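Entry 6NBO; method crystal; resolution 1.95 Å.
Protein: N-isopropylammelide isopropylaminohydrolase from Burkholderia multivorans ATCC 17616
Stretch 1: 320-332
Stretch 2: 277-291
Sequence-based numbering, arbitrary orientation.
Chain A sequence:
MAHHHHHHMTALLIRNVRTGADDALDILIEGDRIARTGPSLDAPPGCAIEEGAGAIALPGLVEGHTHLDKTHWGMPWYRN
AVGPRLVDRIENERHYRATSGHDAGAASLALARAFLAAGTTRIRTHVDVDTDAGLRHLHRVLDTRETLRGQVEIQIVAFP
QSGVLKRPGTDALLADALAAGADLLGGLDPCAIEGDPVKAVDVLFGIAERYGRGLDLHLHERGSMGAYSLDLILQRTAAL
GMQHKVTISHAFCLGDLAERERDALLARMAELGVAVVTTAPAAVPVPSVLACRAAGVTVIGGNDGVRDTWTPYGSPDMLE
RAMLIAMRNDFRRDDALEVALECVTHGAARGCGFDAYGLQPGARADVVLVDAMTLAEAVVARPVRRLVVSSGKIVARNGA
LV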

ATOM      1  N   GLU A 320      11.398   6.408   0.325  1.00 24.84           N
ATOM      2  CA  GLU A 320      11.765   6.591   1.724  1.00 22.49           C
ATOM      3  C   GLU A 320      11.225   5.457   2.584  1.00 20.99           C
ATOM      4  O   GLU A 320      11.889   5.019   3.534  1.00 21.98           O
ATOM      5  CB  GLU A 320      11.260   7.937   2.240  1.00 23.59           C
ATOM      6  CG  GLU A 320      11.698   8.213   3.667  1.00 23.57           C
ATOM      7  CD  GLU A 320      11.601   9.679   3.995  1.00 29.80           C
ATOM      8  OE1 GLU A 320      10.631  10.071   4.669  1.00 25.59           O
ATOM      9  OE2 GLU A 320      12.481  10.441   3.546  1.00 26.65           O
ATOM     10  N   ARG A 321      10.016   4.976   2.288  1.00 22.05           N
ATOM     11  CA  ARG A 321       9.496   3.850   3.061  1.00 22.45           C
ATOM     12  C   ARG A 321      10.335   2.599   2.829  1.00 22.20           C
ATOM     13  O   ARG A 321      10.600   1.829   3.765  1.00 23.04           O
ATOM     14  CB  ARG A 321       8.029   3.598   2.707  1.00 28.17           C
ATOM     15  CG  ARG A 321       7.353   2.512   3.555  1.00 27.30           C
ATOM     16  CD  ARG A 321       7.508   2.763   5.045  1.00 28.72           C
ATOM     17  NE  ARG A 321       7.232   4.149   5.441  1.00 26.81           N
ATOM     18  CZ  ARG A 321       7.144   4.552   6.707  1.00 29.71           C
ATOM     19  NH1 ARG A 321       7.281   3.677   7.694  1.00 30.07           N
ATOM     20  NH2 ARG A 321       6.912   5.822   6.988  1.00 29.42           N
ATOM     21  N   ALA A 322      10.780   2.389   1.592  1.00 23.53           N
ATOM     22  CA  ALA A 322      11.682   1.279   1.314  1.00 24.59           C
ATOM     23  C   ALA A 322      12.955   1.409   2.127  1.00 22.02           C
ATOM     24  O   ALA A 322      13.434   0.426   2.711  1.00 24.37           O
ATOM     25  CB  ALA A 322      12.014   1.225  -0.178  1.00 23.57           C
ATOM     26  N   MET A 323      13.513   2.623   2.183  1.00 21.09           N
ATOM     27  CA  MET A 323      14.691   2.858   3.009  1.00 24.13           C
ATOM     28  C   MET A 323      14.422   2.514   4.468  1.00 23.11           C
ATOM     29  O   MET A 323      15.268   1.910   5.136  1.00 22.36           O
ATOM     30  CB  MET A 323      15.136   4.321   2.895  1.00 21.63           C
ATOM     31  CG  MET A 323      16.460   4.607   3.606  1.00 24.95           C
ATOM     32  SD  MET A 323      16.763   6.370   3.783  1.00 28.12           S
ATOM     33  CE  MET A 323      15.567   6.787   5.060  1.00 29.33           C
ATOM     34  N   LEU A 324      13.254   2.895   4.990  1.00 21.85           N
ATOM     35  CA  LEU A 324      12.992   2.640   6.407  1.00 24.23           C
ATOM     36  C   LEU A 324      12.790   1.150   6.672  1.00 24.77           C
ATOM     37  O   LEU A 324      13.213   0.631   7.715  1.00 23.13           O
ATOM     38  CB  LEU A 324      11.777   3.437   6.864  1.00 24.52           C
ATOM     39  CG  LEU A 324      11.949   4.956   6.895  1.00 23.47           C
ATOM     40  CD1 LEU A 324      10.601   5.607   7.175  1.00 25.53           C
ATOM     41  CD2 LEU A 324      12.959   5.351   7.968  1.00 23.12           C
ATOM     42  N   ILE A 325      12.153   0.448   5.737  1.00 20.53           N
ATOM     43  CA  ILE A 325      12.034  -1.008   5.846  1.00 23.43           C
ATOM     44  C   ILE A 325      13.421  -1.650   5.877  1.00 24.53           C
ATOM     45  O   ILE A 325      13.715  -2.516   6.716  1.00 23.66           O
ATOM     46  CB  ILE A 325      11.168  -1.549   4.691  1.00 20.23           C
ATOM     47  CG1 ILE A 325       9.708  -1.110   4.881  1.00 23.24           C
ATOM     48  CG2 ILE A 325      11.259  -3.074   4.592  1.00 23.00           C
ATOM     49  CD1 ILE A 325       8.807  -1.382   3.682  1.00 25.85           C
ATOM     50  N   ALA A 326      14.296  -1.228   4.961  1.00 22.33           N
ATOM     51  CA  ALA A 326      15.656  -1.752   4.915  1.00 25.77           C
ATOM     52  C   ALA A 326      16.387  -1.503   6.230  1.00 25.22           C
ATOM     53  O   ALA A 326      17.016  -2.410   6.793  1.00 24.90           O
ATOM     54  CB  ALA A 326      16.407  -1.122   3.735  1.00 22.71           C
ATOM     55  N   MET A 327      16.296  -0.277   6.752  1.00 26.79           N
ATOM     56  CA  MET A 327      16.933   0.035   8.031  1.00 23.23           C
ATOM     57  C   MET A 327      16.376  -0.832   9.148  1.00 24.69           C
ATOM     58  O   MET A 327      17.129  -1.386   9.958  1.00 27.00           O
ATOM     59  CB  MET A 327      16.729   1.519   8.375  1.00 23.06           C
ATOM     60  CG  MET A 327      17.460   2.486   7.473  1.00 25.97           C
ATOM     61  SD  MET A 327      16.954   4.194   7.864  1.00 31.89           S
ATOM     62  CE  MET A 327      18.426   5.088   7.397  1.00 34.63           C
ATOM     63  N   ARG A 328      15.050  -0.950   9.213  1.00 25.13           N
ATOM     64  CA  ARG A 328      14.428  -1.729  10.277  1.00 27.49           C
ATOM     65  C   ARG A 328      14.872  -3.184  10.228  1.00 31.47           C
ATOM     66  O   ARG A 328      14.990  -3.831  11.274  1.00 26.86           O
ATOM     67  CB  ARG A 328      12.905  -1.630  10.179  1.00 27.27           C
ATOM     68  CG  ARG A 328      12.146  -2.370  11.279  1.00 28.88           C
ATOM     69  CD  ARG A 328      12.399  -1.759  12.661  1.00 33.12           C
ATOM     70  NE  ARG A 328      11.708  -2.481  13.730  1.00 32.96           N
ATOM     71  CZ  ARG A 328      12.179  -3.574  14.320  1.00 40.48           C
ATOM     72  NH1 ARG A 328      13.350  -4.078  13.944  1.00 41.28           N
ATOM     73  NH2 ARG A 328      11.482  -4.165  15.287  1.00 39.11           N
ATOM     74  N   ASN A 329      15.138  -3.709   9.036  1.00 24.26           N
ATOM     75  CA  ASN A 329      15.563  -5.091   8.875  1.00 24.45           C
ATOM     76  C   ASN A 329      17.079  -5.240   8.856  1.00 26.94           C
ATOM     77  O   ASN A 329      17.576  -6.335   8.569  1.00 29.83           O
ATOM     78  CB  ASN A 329      14.944  -5.673   7.602  1.00 29.91           C
ATOM     79  CG  ASN A 329      13.495  -6.084   7.799  1.00 26.35           C
ATOM     80  OD1 ASN A 329      13.207  -7.249   8.046  1.00 28.00           O
ATOM     81  ND2 ASN A 329      12.573  -5.123   7.707  1.00 21.87           N
ATOM     82  N   ASP A 330      17.814  -4.168   9.173  1.00 25.04           N
ATOM     83  CA  ASP A 330      19.276  -4.187   9.268  1.00 30.78           C
ATOM     84  C   ASP A 330      19.919  -4.543   7.929  1.00 30.87           C
ATOM     85  O   ASP A 330      20.978  -5.168   7.880  1.00 32.41           O
ATOM     86  CB  ASP A 330      19.750  -5.145  10.372  1.00 31.67           C
ATOM     87  CG  ASP A 330      21.114  -4.770  10.929  1.00 41.11           C
ATOM     88  OD1 ASP A 330      21.602  -3.660  10.635  1.00 42.08           O
ATOM     89  OD2 ASP A 330      21.696  -5.591  11.663  1.00 46.10           O
ATOM     90  N   PHE A 331      19.274  -4.168   6.830  1.00 27.49           N
ATOM     91  CA  PHE A 331      19.845  -4.413   5.511  1.00 26.23           C
ATOM     92  C   PHE A 331      21.050  -3.504   5.279  1.00 32.81           C
ATOM     93  O   PHE A 331      21.024  -2.320   5.620  1.00 31.62           O
ATOM     94  CB  PHE A 331      18.801  -4.161   4.419  1.00 23.13           C
ATOM     95  CG  PHE A 331      17.698  -5.201   4.346  1.00 29.10           C
ATOM     96  CD1 PHE A 331      17.735  -6.350   5.120  1.00 28.93           C
ATOM     97  CD2 PHE A 331      16.635  -5.021   3.472  1.00 27.09           C
ATOM     98  CE1 PHE A 331      16.712  -7.291   5.036  1.00 32.11           C
ATOM     99  CE2 PHE A 331      15.612  -5.956   3.373  1.00 29.46           C
ATOM    100  CZ  PHE A 331      15.658  -7.101   4.161  1.00 28.46           C
ATOM    101  N   ARG A 332      22.115  -4.061   4.690  1.00 27.81           N
ATOM    102  CA  ARG A 332      23.264  -3.249   4.307  1.00 27.88           C
ATOM    103  C   ARG A 332      23.663  -3.537   2.867  1.00 32.43           C
ATOM    104  O   ARG A 332      24.134  -2.643   2.157  1.00 27.55           O
ATOM    105  CB  ARG A 332      24.465  -3.501   5.226  1.00 31.86           C
ATOM    106  CG  ARG A 332      24.186  -3.407   6.716  1.00 49.39           C
ATOM    107  CD  ARG A 332      24.425  -2.008   7.276  1.00 69.89           C
ATOM    108  NE  ARG A 332      24.201  -1.969   8.721  1.00 83.61           N
ATOM    109  CZ  ARG A 332      25.138  -1.708   9.630  1.00 84.48           C
ATOM    110  NH1 ARG A 332      26.381  -1.435   9.256  1.00 76.86           N
ATOM    111  NH2 ARG A 332      24.824  -1.707  10.920  1.00 86.77           N
TER
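Stretch 2 (277-291) VTTAPAAVPVPSVLA

At the centre of the contact lies Ala280, whose CB points toward the helix of stretch 1 (320-328) and fits against the helix backbone at Ile325 CA (3.6 Å) and Leu324 O (3.8 Å), and against Arg328 CB (3.7 Å). Here the CA atoms of the two stretches come closest, those of Ile325 and Ala280 standing 5.1 Å apart. Ala280 adopts a left-handed conformation (phi/psi 53/50), between Thr279 at -109/7 and the extended Pro281 at -60/138. Around this point stretch 2 (277-291) packs along one side of the helix and the turn that follows it, burying 613 Å² counted over both sides. It leaves a strand at Thr278, runs as an irregular loop through Ser288 and enters a helix at Val289. Its course is broadly in the same sense as stretch 1, since Ala280 lies by Ile325 and, further on, Ser288 by Asn329 (CA to CA 6.7 Å).

Ile325 (chi1 m, chi2 t) extends this apolar patch. Its CG1 lies 3.8 Å from Ala280 CB, its CD1 reaches to 4.0 Å from Thr278 O, and its CG2 meets Val289 CG2 at 4.0 Å, so one side chain touches the residues that flank the loop, the last of the strand and the first of the helix. Beyond the helix, Phe331 continues the surface: Phe331 CZ is 4.1 Å from Val289 CB, and Phe331 CE1 is 3.7 Å from Leu290 CG.

Asn329, the first residue to leave helical phi/psi, joins the end of one helix to the start of the other. Its OD1 accepts a hydrogen bond from Val289 N (2.9 Å, 166°), while its ND2 donates back to Ile325 O (3.0 Å), which holds the amide in orientation. Ser288 is the N-cap, its OG accepting from Ala291 N at 3.0 Å. Water 3 links Ser288 OG (2.8 Å), Leu290 N (3.0 Å) and Asn329 OD1 (2.7 Å); water 1 joins Asn329 ND2 (3.0 Å) to Pro287 O (2.9 Å) and Thr278 OG1 (3.1 Å).

Two arginines bind loop carbonyls; Arg328 does so at the polar edge, Arg321 from a buried position. Arg328 (chi1 t, chi2 p, chi3 t) has more of its surface covered by stretch 2 than any other residue of stretch 1, 118 Å². Its NE donates to Pro281 O (2.8 Å) and its NH2 to Val284 O (2.7 Å), both acceptors near the guanidinium plane, so the group spans the turn between them. Val286 CG2 lies over one face, 3.8 Å from Arg328 CZ, and water 2 connects Arg328 NH2 (3.3 Å) with Val286 N (3.2 Å). One helical turn earlier than Ile325, Arg321 bends its side chain so that NH1 reaches Thr279 O at 2.8 Å, a weak hydrogen bond at 128°.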

ATOM      1  N   VAL A 277       1.737  -7.064   5.210  1.00 21.42           N
ATOM      2  CA  VAL A 277       2.098  -5.658   5.091  1.00 21.70           C
ATOM      3  C   VAL A 277       2.997  -5.300   6.262  1.00 24.07           C
ATOM      4  O   VAL A 277       2.647  -5.552   7.422  1.00 24.67           O
ATOM      5  CB  VAL A 277       0.858  -4.751   5.075  1.00 21.05           C
ATOM      6  CG1 VAL A 277       1.295  -3.295   5.165  1.00 24.11           C
ATOM      7  CG2 VAL A 277       0.016  -5.020   3.849  1.00 21.10           C
ATOM      8  N   THR A 278       4.149  -4.704   5.978  1.00 22.39           N
ATOM      9  CA  THR A 278       4.966  -4.140   7.043  1.00 20.05           C
ATOM     10  C   THR A 278       5.187  -2.664   6.759  1.00 25.64           C
ATOM     11  O   THR A 278       5.402  -2.267   5.613  1.00 23.09           O
ATOM     12  CB  THR A 278       6.307  -4.877   7.215  1.00 25.80           C
ATOM     13  OG1 THR A 278       6.979  -4.362   8.371  1.00 30.78           O
ATOM     14  CG2 THR A 278       7.220  -4.738   5.979  1.00 27.57           C
ATOM     15  N   THR A 279       5.073  -1.847   7.801  1.00 25.88           N
ATOM     16  CA  THR A 279       5.371  -0.427   7.703  1.00 26.51           C
ATOM     17  C   THR A 279       6.648  -0.094   8.451  1.00 31.53           C
ATOM     18  O   THR A 279       6.989   1.085   8.604  1.00 32.20           O
ATOM     19  CB  THR A 279       4.192   0.389   8.226  1.00 31.01           C
ATOM     20  OG1 THR A 279       4.076   0.210   9.643  1.00 31.12           O
ATOM     21  CG2 THR A 279       2.901  -0.079   7.541  1.00 28.30           C
ATOM     22  N   ALA A 280       7.347  -1.125   8.927  1.00 36.99           N
ATOM     23  CA  ALA A 280       8.632  -1.002   9.603  1.00 38.20           C
ATOM     24  C   ALA A 280       8.633  -0.020  10.779  1.00 39.08           C
ATOM     25  O   ALA A 280       9.520   0.832  10.876  1.00 41.11           O
ATOM     26  CB  ALA A 280       9.717  -0.624   8.605  1.00 40.43           C
ATOM     27  N   PRO A 281       7.678  -0.133  11.706  1.00 29.41           N
ATOM     28  CA  PRO A 281       7.757   0.685  12.924  1.00 29.64           C
ATOM     29  C   PRO A 281       9.038   0.377  13.687  1.00 39.96           C
ATOM     30  O   PRO A 281       9.450  -0.778  13.804  1.00 36.73           O
ATOM     31  CB  PRO A 281       6.513   0.271  13.714  1.00 37.55           C
ATOM     32  CG  PRO A 281       6.233  -1.135  13.231  1.00 34.02           C
ATOM     33  CD  PRO A 281       6.570  -1.100  11.772  1.00 31.95           C
ATOM     34  N   ALA A 282       9.685   1.426  14.189  1.00 52.52           N
ATOM     35  CA  ALA A 282      11.011   1.273  14.774  1.00 57.19           C
ATOM     36  C   ALA A 282      10.987   0.829  16.232  1.00 56.08           C
ATOM     37  O   ALA A 282      12.058   0.542  16.778  1.00 64.21           O
ATOM     38  CB  ALA A 282      11.798   2.584  14.650  1.00 58.96           C
ATOM     39  N   ALA A 283       9.812   0.737  16.869  1.00 51.83           N
ATOM     40  CA  ALA A 283       9.738   0.505  18.309  1.00 57.89           C
ATOM     41  C   ALA A 283       8.898  -0.709  18.696  1.00 54.24           C
ATOM     42  O   ALA A 283       8.524  -0.845  19.865  1.00 51.66           O
ATOM     43  CB  ALA A 283       9.190   1.750  19.019  1.00 62.68           C
ATOM     44  N   VAL A 284       8.585  -1.591  17.752  1.00 49.00           N
ATOM     45  CA  VAL A 284       7.910  -2.853  18.058  1.00 41.77           C
ATOM     46  C   VAL A 284       8.466  -3.928  17.144  1.00 47.67           C
ATOM     47  O   VAL A 284       8.982  -3.630  16.057  1.00 40.66           O
ATOM     48  CB  VAL A 284       6.373  -2.732  17.877  1.00 51.08           C
ATOM     49  CG1 VAL A 284       6.042  -2.140  16.532  1.00 44.51           C
ATOM     50  CG2 VAL A 284       5.640  -4.065  18.062  1.00 51.61           C
ATOM     51  N   PRO A 285       8.479  -5.181  17.607  1.00 41.51           N
ATOM     52  CA  PRO A 285       8.912  -6.273  16.726  1.00 42.25           C
ATOM     53  C   PRO A 285       8.106  -6.319  15.436  1.00 38.26           C
ATOM     54  O   PRO A 285       6.922  -5.970  15.393  1.00 30.69           O
ATOM     55  CB  PRO A 285       8.692  -7.535  17.578  1.00 42.11           C
ATOM     56  CG  PRO A 285       8.348  -7.054  18.966  1.00 50.92           C
ATOM     57  CD  PRO A 285       8.566  -5.577  19.022  1.00 53.66           C
ATOM     58  N   VAL A 286       8.771  -6.736  14.364  1.00 33.16           N
ATOM     59  CA  VAL A 286       8.145  -6.781  13.045  1.00 32.30           C
ATOM     60  C   VAL A 286       8.419  -8.147  12.431  1.00 30.93           C
ATOM     61  O   VAL A 286       9.367  -8.844  12.820  1.00 30.79           O
ATOM     62  CB  VAL A 286       8.671  -5.652  12.128  1.00 32.33           C
ATOM     63  CG1 VAL A 286       8.272  -4.290  12.679  1.00 33.12           C
ATOM     64  CG2 VAL A 286      10.178  -5.755  11.990  1.00 29.93           C
ATOM     65  N   PRO A 287       7.608  -8.562  11.462  1.00 31.35           N
ATOM     66  CA  PRO A 287       7.996  -9.729  10.662  1.00 36.51           C
ATOM     67  C   PRO A 287       9.303  -9.450   9.931  1.00 37.48           C
ATOM     68  O   PRO A 287       9.505  -8.372   9.362  1.00 33.10           O
ATOM     69  CB  PRO A 287       6.819  -9.915   9.695  1.00 30.63           C
ATOM     70  CG  PRO A 287       6.076  -8.621   9.718  1.00 40.48           C
ATOM     71  CD  PRO A 287       6.297  -8.024  11.071  1.00 30.26           C
ATOM     72  N   SER A 288      10.213 -10.412   9.995  1.00 28.25           N
ATOM     73  CA  SER A 288      11.443 -10.328   9.222  1.00 26.42           C
ATOM     74  C   SER A 288      11.107 -10.418   7.739  1.00 32.86           C
ATOM     75  O   SER A 288      10.482 -11.387   7.292  1.00 26.74           O
ATOM     76  CB  SER A 288      12.394 -11.446   9.636  1.00 31.71           C
ATOM     77  OG  SER A 288      13.423 -11.621   8.679  1.00 30.73           O
ATOM     78  N   VAL A 289      11.500  -9.396   6.973  1.00 28.05           N
ATOM     79  CA  VAL A 289      11.280  -9.439   5.530  1.00 24.83           C
ATOM     80  C   VAL A 289      11.960 -10.659   4.918  1.00 26.64           C
ATOM     81  O   VAL A 289      11.373 -11.364   4.086  1.00 29.26           O
ATOM     82  CB  VAL A 289      11.759  -8.126   4.885  1.00 28.38           C
ATOM     83  CG1 VAL A 289      11.780  -8.254   3.386  1.00 25.23           C
ATOM     84  CG2 VAL A 289      10.844  -6.985   5.305  1.00 22.81           C
ATOM     85  N   LEU A 290      13.193 -10.954   5.343  1.00 25.92           N
ATOM     86  CA  LEU A 290      13.888 -12.110   4.780  1.00 26.25           C
ATOM     87  C   LEU A 290      13.257 -13.435   5.207  1.00 30.07           C
ATOM     88  O   LEU A 290      13.280 -14.400   4.436  1.00 31.25           O
ATOM     89  CB  LEU A 290      15.371 -12.073   5.163  1.00 26.71           C
ATOM     90  CG  LEU A 290      16.102 -10.880   4.533  1.00 28.98           C
ATOM     91  CD1 LEU A 290      17.589 -10.959   4.803  1.00 35.45           C
ATOM     92  CD2 LEU A 290      15.833 -10.815   3.038  1.00 33.21           C
ATOM     93  N   ALA A 291      12.705 -13.523   6.420  1.00 26.65           N
ATOM     94  CA  ALA A 291      12.022 -14.759   6.804  1.00 30.11           C
ATOM     95  C   ALA A 291      10.761 -14.973   5.977  1.00 28.18           C
ATOM     96  O   ALA A 291      10.479 -16.097   5.540  1.00 27.31           O
ATOM     97  CB  ALA A 291      11.686 -14.756   8.296  1.00 30.54           C
TER
HETATM   98  O   HOH W   1       9.765  -5.619   8.518  1.00 30.91           O
HETATM   99  O   HOH W   2      11.781  -7.433  15.307  1.00 34.44           O
HETATM  100  O   HOH W   3      14.679  -9.434   7.527  1.00 26.18           O